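Local coordinates for protein nicotinate phosphoribosyltransferase (Vibrio cholerae, PDB 4HL7) that probably catalyses the ATP-dependent formation of nicotinate D-ribonucleotide from nicotinate and phosphoribosyl diphosphate, a step in NAD biosynthesis, at residues P10-S15 with M136-E141; A149-D154 with A358-A363; Q193-V198 with F352-L357. All blocks are in the same frame, centred on the assembly; numbering follows the deposited sequence.

Contact 1. Residues P10-S15 with M136-E141; sequences PHIIRS and MAIVSE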
# COMPACT_ATOMS: atom_id res chain seq x y z
N PRO A 10 -14.08 13.62 -14.75
CA PRO A 10 -13.33 13.78 -15.98
C PRO A 10 -11.89 13.32 -15.87
O PRO A 10 -11.33 12.81 -16.84
CB PRO A 10 -13.41 15.31 -16.25
CG PRO A 10 -14.62 15.76 -15.54
CD PRO A 10 -14.70 14.89 -14.30
N HIS A 11 -11.31 13.46 -14.69
CA HIS A 11 -9.90 13.11 -14.49
C HIS A 11 -9.80 11.86 -13.61
O HIS A 11 -10.53 11.72 -12.63
CB HIS A 11 -9.16 14.30 -13.88
CG HIS A 11 -9.89 14.96 -12.72
ND1 HIS A 11 -11.19 14.69 -12.41
CD2 HIS A 11 -9.46 15.91 -11.77
CE1 HIS A 11 -11.57 15.40 -11.33
NE2 HIS A 11 -10.51 16.15 -10.93
N ILE A 12 -8.95 10.91 -14.03
CA ILE A 12 -8.66 9.68 -13.26
C ILE A 12 -7.81 10.09 -12.04
O ILE A 12 -8.23 9.93 -10.91
CB ILE A 12 -7.95 8.63 -14.17
CG1 ILE A 12 -8.94 8.16 -15.27
CG2 ILE A 12 -7.36 7.49 -13.32
CD1 ILE A 12 -8.36 7.15 -16.24
N ILE A 13 -6.66 10.69 -12.29
CA ILE A 13 -5.80 11.15 -11.21
C ILE A 13 -6.13 12.63 -10.91
O ILE A 13 -6.16 13.47 -11.81
CB ILE A 13 -4.30 10.97 -11.56
CG1 ILE A 13 -4.00 9.47 -11.88
CG2 ILE A 13 -3.42 11.56 -10.46
CD1 ILE A 13 -4.17 8.50 -10.71
N ARG A 14 -6.38 12.93 -9.65
CA ARG A 14 -6.99 14.23 -9.33
C ARG A 14 -5.94 15.32 -9.10
O ARG A 14 -6.23 16.48 -9.26
CB ARG A 14 -7.84 14.04 -8.11
CG ARG A 14 -8.94 13.05 -8.45
CD ARG A 14 -10.23 13.55 -8.03
NE ARG A 14 -11.33 12.76 -8.58
CZ ARG A 14 -12.56 12.93 -8.18
NH1 ARG A 14 -12.82 13.85 -7.24
NH2 ARG A 14 -13.54 12.19 -8.69
N SER A 15 -4.74 14.92 -8.70
CA SER A 15 -3.61 15.84 -8.38
C SER A 15 -2.43 14.95 -8.02
O SER A 15 -2.59 13.73 -7.90
CB SER A 15 -3.92 16.77 -7.20
OG SER A 15 -3.82 16.12 -5.92
N MSE A 136 -1.33 2.17 -10.55
CA MSE A 136 -2.37 1.13 -10.16
C MSE A 136 -3.74 1.70 -10.31
O MSE A 136 -4.59 1.04 -10.87
CB MSE A 136 -2.07 0.60 -8.75
CG MSE A 136 -0.82 -0.20 -8.85
SE MSE A 136 -0.32 -0.73 -7.00
CE MSE A 136 -1.77 -2.05 -6.71
N ALA A 137 -3.93 2.98 -9.92
CA ALA A 137 -5.27 3.66 -9.98
C ALA A 137 -5.73 3.87 -11.39
O ALA A 137 -6.95 3.77 -11.71
CB ALA A 137 -5.27 4.98 -9.21
N ILE A 138 -4.75 4.16 -12.25
CA ILE A 138 -5.02 4.36 -13.65
C ILE A 138 -5.43 3.02 -14.28
O ILE A 138 -6.41 2.96 -14.96
CB ILE A 138 -3.73 4.89 -14.36
CG1 ILE A 138 -3.60 6.42 -14.12
CG2 ILE A 138 -3.79 4.58 -15.88
CD1 ILE A 138 -2.17 6.94 -14.40
N VAL A 139 -4.65 1.96 -14.07
CA VAL A 139 -5.00 0.66 -14.67
C VAL A 139 -6.37 0.18 -14.18
O VAL A 139 -7.19 -0.23 -14.97
CB VAL A 139 -3.95 -0.44 -14.43
CG1 VAL A 139 -4.39 -1.78 -15.05
CG2 VAL A 139 -2.60 -0.04 -15.05
N SER A 140 -6.60 0.28 -12.87
CA SER A 140 -7.93 -0.01 -12.31
C SER A 140 -9.06 0.74 -12.96
O SER A 140 -10.02 0.10 -13.46
CB SER A 140 -7.96 0.19 -10.77
OG SER A 140 -9.19 -0.36 -10.27
N GLU A 141 -8.95 2.07 -13.01
CA GLU A 141 -10.03 2.89 -13.54
C GLU A 141 -10.24 2.79 -15.07
O GLU A 141 -11.39 2.93 -15.54
CB GLU A 141 -9.89 4.36 -13.11
CG GLU A 141 -11.09 5.16 -13.62
CD GLU A 141 -11.31 6.48 -12.94
OE1 GLU A 141 -12.10 7.27 -13.50
OE2 GLU A 141 -10.69 6.75 -11.89
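Ile12 lies over one face of the Glu141 carboxylate, its CG1 almost directly above the carboxyl carbon, with Ile12 CG1 3.7 Å from Glu141 CD. The other branch is offset toward one oxygen, Ile12 CG2 standing 3.7 Å from Glu141 OE2. Two further flat groups each have a neighbour over one face within 10-15: the His11 ring has Arg14 CG over one face, offset toward the rim, and His11 CE1 in turn stands 3.8 Å above the guanidinium plane of Arg14. The Glu141 chain reaches its position with CG anti to the backbone N (chi1 -176°) and is extended beyond it, sliding past Ile12 in the opposite direction. A glutamate suits such a buried place because its oxygens are paired elsewhere: OE1 forms a salt bridge with Arg145, and OE2 accepts a hydrogen bond from Ser192 N. The isoleucine needs no polar partner and lies against the carboxylate face.

One turn back along the helix the side chains that meet are apolar. Ile13 and Ile138 cross at about a right angle, their CG1 atoms 3.8 Å apart, while Ile13 CD1 rests 4.0 Å from Ala137 CB. The small alanine lets the loop come close, and the branched isoleucines pack beside it; Ile12 CG2 also lies 4.0 Å from Ile138 CG1. No hydrogen bond joins the two segments. Ala137 and Ile138, with Glu141 one turn further on, thus present one side of helix 131-147 to a chain without regular structure. This is an irregular N-terminal segment laid over a helix of the N-terminal NAPRTase domain just before helix 21-33 begins.

Contact 2. Residues A149-D154 with A358-A363; sequences AEVPAD and ANWRNA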
# COMPACT_ATOMS: atom_id res chain seq x y z
N ALA A 149 -18.53 0.05 -17.61
CA ALA A 149 -19.06 1.39 -17.74
C ALA A 149 -20.57 1.43 -17.45
O ALA A 149 -21.11 2.45 -17.02
CB ALA A 149 -18.74 1.94 -19.14
N GLU A 150 -21.24 0.29 -17.58
CA GLU A 150 -22.71 0.27 -17.38
C GLU A 150 -23.17 0.00 -15.91
O GLU A 150 -24.39 -0.05 -15.60
CB GLU A 150 -23.39 -0.64 -18.43
CG GLU A 150 -23.07 -2.15 -18.34
CD GLU A 150 -21.57 -2.52 -18.19
OE1 GLU A 150 -20.67 -1.90 -18.84
OE2 GLU A 150 -21.27 -3.46 -17.42
N VAL A 151 -22.22 -0.15 -15.00
CA VAL A 151 -22.58 -0.32 -13.59
C VAL A 151 -23.54 0.80 -13.18
O VAL A 151 -23.26 1.94 -13.44
CB VAL A 151 -21.33 -0.31 -12.69
CG1 VAL A 151 -21.72 -0.26 -11.22
CG2 VAL A 151 -20.46 -1.52 -13.00
N PRO A 152 -24.67 0.47 -12.52
CA PRO A 152 -25.55 1.57 -12.05
C PRO A 152 -24.80 2.56 -11.13
O PRO A 152 -24.17 2.16 -10.15
CB PRO A 152 -26.63 0.84 -11.25
CG PRO A 152 -26.58 -0.57 -11.75
CD PRO A 152 -25.11 -0.84 -12.01
N ALA A 153 -24.91 3.85 -11.42
CA ALA A 153 -24.06 4.81 -10.71
C ALA A 153 -24.34 4.86 -9.19
O ALA A 153 -23.45 5.16 -8.43
CB ALA A 153 -24.14 6.20 -11.35
N ASP A 154 -25.55 4.50 -8.77
CA ASP A 154 -25.80 4.49 -7.33
C ASP A 154 -25.44 3.19 -6.61
O ASP A 154 -25.56 3.11 -5.41
CB ASP A 154 -27.25 4.90 -7.03
CG ASP A 154 -28.26 4.06 -7.78
OD1 ASP A 154 -27.98 2.89 -8.13
OD2 ASP A 154 -29.38 4.58 -8.01
N ALA A 358 -20.52 -5.90 -4.68
CA ALA A 358 -21.28 -7.01 -4.12
C ALA A 358 -21.63 -8.04 -5.23
O ALA A 358 -22.74 -8.50 -5.33
CB ALA A 358 -22.55 -6.50 -3.41
N ASN A 359 -20.65 -8.38 -6.06
CA ASN A 359 -20.82 -9.46 -7.03
C ASN A 359 -21.82 -9.12 -8.12
O ASN A 359 -22.35 -10.01 -8.76
CB ASN A 359 -21.27 -10.77 -6.34
CG ASN A 359 -20.23 -11.30 -5.37
OD1 ASN A 359 -19.03 -11.07 -5.53
ND2 ASN A 359 -20.69 -12.01 -4.33
N TRP A 360 -22.11 -7.84 -8.29
CA TRP A 360 -22.97 -7.37 -9.36
C TRP A 360 -22.68 -8.06 -10.68
O TRP A 360 -21.55 -8.13 -11.09
CB TRP A 360 -22.82 -5.86 -9.52
CG TRP A 360 -23.82 -5.34 -10.54
CD1 TRP A 360 -25.18 -5.14 -10.36
CD2 TRP A 360 -23.55 -4.92 -11.92
NE1 TRP A 360 -25.77 -4.65 -11.52
CE2 TRP A 360 -24.82 -4.46 -12.47
CE3 TRP A 360 -22.42 -4.87 -12.70
CZ2 TRP A 360 -24.93 -4.01 -13.77
CZ3 TRP A 360 -22.52 -4.38 -14.00
CH2 TRP A 360 -23.75 -3.97 -14.52
N ARG A 361 -23.69 -8.57 -11.37
CA ARG A 361 -23.46 -9.25 -12.66
C ARG A 361 -23.75 -8.27 -13.78
O ARG A 361 -24.80 -7.58 -13.76
CB ARG A 361 -24.39 -10.47 -12.84
CG ARG A 361 -24.08 -11.67 -11.95
CD ARG A 361 -25.04 -12.88 -12.17
NE ARG A 361 -24.62 -13.96 -11.26
CZ ARG A 361 -23.58 -14.79 -11.48
NH1 ARG A 361 -22.89 -14.75 -12.62
NH2 ARG A 361 -23.24 -15.69 -10.56
N ASN A 362 -22.91 -8.27 -14.82
CA ASN A 362 -23.21 -7.48 -16.00
C ASN A 362 -24.31 -8.15 -16.84
O ASN A 362 -24.82 -9.22 -16.45
CB ASN A 362 -21.94 -7.20 -16.82
CG ASN A 362 -21.39 -8.44 -17.52
OD1 ASN A 362 -22.07 -9.49 -17.62
ND2 ASN A 362 -20.17 -8.33 -18.03
N ALA A 363 -24.67 -7.54 -17.97
CA ALA A 363 -25.80 -8.01 -18.76
C ALA A 363 -25.54 -9.42 -19.28
O ALA A 363 -26.48 -10.16 -19.57
CB ALA A 363 -26.08 -7.06 -19.92
O HOH W 1 -19.50 -5.55 -17.88
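Trp360 carries the contact, laying its indole against Val151 and Pro152 with Glu150 at the edge. Its CG is anti to the backbone N (chi1 -174°), and the ring beyond it lies against 149-154. Over one face stands Val151 CA, 4.3 Å from the centroid of the six-membered ring and 24° off its normal, a CH-pi contact. On the same side Pro152 meets the indole tip to tip, with Pro152 CD 3.6 Å from Trp360 CZ2. Proline suits this place because its ring offers a rigid, apolar CH2 surface. Val151 adds one methyl, CG2 lying 3.7 Å from Trp360 CZ3, and Glu150 OE2 sits in plane at the edge, 3.8 Å from that same Trp360 CZ3.

Two connections thus meet at the surface of the fold. Residues 149-154 join helix 131-147 to helix 155-174. The other loop, 358-363, lies between helix 351-354, which follows strand 344-349 of the parallel sheet, and strand 372-380 of the antiparallel sheet. Further along, the backbone N of Asn362 lies over the opposite face of the indole, toward its rim. The Asn362 side chain then uses both its polar atoms: OD1 accepts from Val366 N in its own loop, while ND2 donates to a water, 2.9 Å away from ND2, that in turn donates to Glu150 OE2 at 2.8 Å.

Contact 3. Residues Q193-V198 with F352-L357; sequences QVQRDV and FLTNDL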
# COMPACT_ATOMS: atom_id res chain seq x y z
N GLN A 193 -13.82 8.90 -8.58
CA GLN A 193 -15.18 9.35 -8.20
C GLN A 193 -15.80 8.43 -7.17
O GLN A 193 -16.41 8.91 -6.18
CB GLN A 193 -16.11 9.51 -9.44
CG GLN A 193 -17.48 10.17 -9.16
CD GLN A 193 -17.32 11.54 -8.54
OE1 GLN A 193 -16.55 12.33 -9.01
NE2 GLN A 193 -17.94 11.75 -7.40
N VAL A 194 -15.67 7.11 -7.38
CA VAL A 194 -16.19 6.18 -6.40
C VAL A 194 -15.47 6.29 -5.08
O VAL A 194 -16.12 6.30 -4.02
CB VAL A 194 -16.16 4.70 -6.86
CG1 VAL A 194 -16.41 3.77 -5.67
CG2 VAL A 194 -17.18 4.49 -7.97
N GLN A 195 -14.14 6.42 -5.10
CA GLN A 195 -13.42 6.61 -3.83
C GLN A 195 -13.87 7.90 -3.17
O GLN A 195 -13.99 7.96 -1.93
CB GLN A 195 -11.90 6.70 -4.02
CG GLN A 195 -11.11 6.78 -2.68
CD GLN A 195 -9.62 6.80 -2.87
OE1 GLN A 195 -9.13 7.09 -3.96
NE2 GLN A 195 -8.86 6.47 -1.81
N ARG A 196 -14.01 8.95 -3.98
CA ARG A 196 -14.43 10.26 -3.45
C ARG A 196 -15.76 10.12 -2.68
O ARG A 196 -15.86 10.54 -1.52
CB ARG A 196 -14.52 11.30 -4.56
CG ARG A 196 -14.83 12.72 -4.04
CD ARG A 196 -16.32 13.02 -4.16
NE ARG A 196 -16.71 14.10 -3.25
CZ ARG A 196 -17.91 14.21 -2.68
NH1 ARG A 196 -18.17 15.23 -1.88
NH2 ARG A 196 -18.85 13.29 -2.91
N ASP A 197 -16.75 9.48 -3.30
CA ASP A 197 -18.08 9.32 -2.70
C ASP A 197 -18.04 8.41 -1.47
O ASP A 197 -18.80 8.60 -0.51
CB ASP A 197 -19.02 8.69 -3.69
CG ASP A 197 -19.46 9.66 -4.79
OD1 ASP A 197 -19.24 10.87 -4.64
OD2 ASP A 197 -19.94 9.17 -5.83
N VAL A 198 -17.21 7.37 -1.54
CA VAL A 198 -17.04 6.45 -0.43
C VAL A 198 -16.50 7.17 0.79
O VAL A 198 -17.03 7.01 1.90
CB VAL A 198 -16.16 5.23 -0.83
CG1 VAL A 198 -15.62 4.52 0.42
CG2 VAL A 198 -16.99 4.32 -1.76
N PHE A 352 -12.28 -3.58 -0.16
CA PHE A 352 -13.62 -3.78 0.42
C PHE A 352 -14.35 -2.46 0.49
O PHE A 352 -15.58 -2.43 0.40
CB PHE A 352 -13.48 -4.40 1.79
CG PHE A 352 -14.76 -4.49 2.57
CD1 PHE A 352 -15.08 -3.53 3.50
CD2 PHE A 352 -15.62 -5.61 2.42
CE1 PHE A 352 -16.23 -3.63 4.27
CE2 PHE A 352 -16.78 -5.71 3.19
CZ PHE A 352 -17.07 -4.72 4.13
N LEU A 353 -13.61 -1.36 0.63
CA LEU A 353 -14.23 -0.03 0.64
C LEU A 353 -14.47 0.57 -0.76
O LEU A 353 -15.60 1.01 -1.04
CB LEU A 353 -13.45 1.01 1.51
CG LEU A 353 -13.43 0.74 3.03
CD1 LEU A 353 -12.53 1.75 3.74
CD2 LEU A 353 -14.87 0.77 3.59
N THR A 354 -13.40 0.63 -1.58
CA THR A 354 -13.42 1.44 -2.84
C THR A 354 -13.60 0.65 -4.11
O THR A 354 -13.62 1.23 -5.23
CB THR A 354 -12.12 2.27 -2.96
OG1 THR A 354 -10.99 1.40 -3.06
CG2 THR A 354 -11.96 3.24 -1.78
N ASN A 355 -13.78 -0.67 -4.00
CA ASN A 355 -14.00 -1.46 -5.20
C ASN A 355 -14.80 -2.72 -4.91
O ASN A 355 -14.34 -3.84 -5.16
CB ASN A 355 -12.64 -1.83 -5.81
CG ASN A 355 -12.74 -2.10 -7.31
OD1 ASN A 355 -13.81 -2.34 -7.84
ND2 ASN A 355 -11.62 -2.09 -7.98
N ASP A 356 -16.01 -2.52 -4.43
CA ASP A 356 -16.87 -3.64 -4.05
C ASP A 356 -18.26 -3.36 -4.62
O ASP A 356 -18.91 -2.37 -4.25
CB ASP A 356 -16.91 -3.78 -2.52
CG ASP A 356 -17.81 -4.97 -2.07
OD1 ASP A 356 -17.97 -5.24 -0.85
OD2 ASP A 356 -18.34 -5.65 -2.99
N LEU A 357 -18.71 -4.22 -5.53
CA LEU A 357 -20.05 -4.06 -6.15
C LEU A 357 -20.94 -5.23 -5.74
O LEU A 357 -21.98 -5.49 -6.36
CB LEU A 357 -19.96 -4.01 -7.70
CG LEU A 357 -19.14 -2.82 -8.23
CD1 LEU A 357 -19.17 -2.78 -9.75
CD2 LEU A 357 -19.76 -1.56 -7.66
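Thr354 packs its methyl against the stem of Gln195, the two side chains lying side by side and pointing the same way, with Thr354 CG2 3.8 Å from Gln195 CG. The backbones come close here, the CA atoms of Gln195 and Thr354 being 5.3 Å apart. Thr354 has OG1 between the backbone N and the carbonyl carbon (chi1 63°), which leaves CG2 for the glutamine while the hydroxyl bonds to Gly185 O. A threonine therefore serves two neighbours at once. Gln195 divides its roles likewise: its methylenes do the touching, whereas its amide beyond them bonds to Arg189, Thr186 and Glu183.

Val198, nearly one turn on along helix 192-205, straddles a backbone oxygen with its two methyls. Val198 CG2 is 3.7 Å and Val198 CG1 3.8 Å from Leu353 O, and CG1 is also 4.3 Å from Leu353 CB. Val194, a turn earlier, brings a single methyl to the next carbonyl, CG1 3.8 Å from Thr354 O. Branched at CB, each valine brings short, compact methyls up to the short helix 351-354, whose last residue is followed by Asn355, the first to leave helical geometry. The two helices follow strands 181-183 and 344-349, neighbours in the parallel sheet, consistent with the TIM-barrel-like domain of this family.

No hydrogen bond crosses between the segments. Methyl and methylene groups meet backbone carbonyl oxygens and one another, so cohesion rests on close van der Waals fit, and the polar tips of Thr354 and Gln195 are satisfied by residues elsewhere.

How the contacts relate
Contacts 1 and 3 are buried, their centres each about 16 Å from the centre of the chain, whereas contact 2 lies at the surface, its centre about 26 Å from that point. The buried pair rely on aliphatic groups packed beside polar groups that bond elsewhere; the surface one adds an aromatic ring and a bridging water. They are linked along the chain: 149-154 follows helix 131-147 of contact 1, and 358-363 directly continues 352-357 of contact 3. Contacts 1 and 3 touch through Arg14 NH2 and Gln193 OE1, 3.0 Å apart and probably hydrogen-bonded. Contacts 2 and 3 meet in an apolar touch, Val151 CG2 being 3.7 Å from Leu357 CD1, while contacts 1 and 2 do not touch.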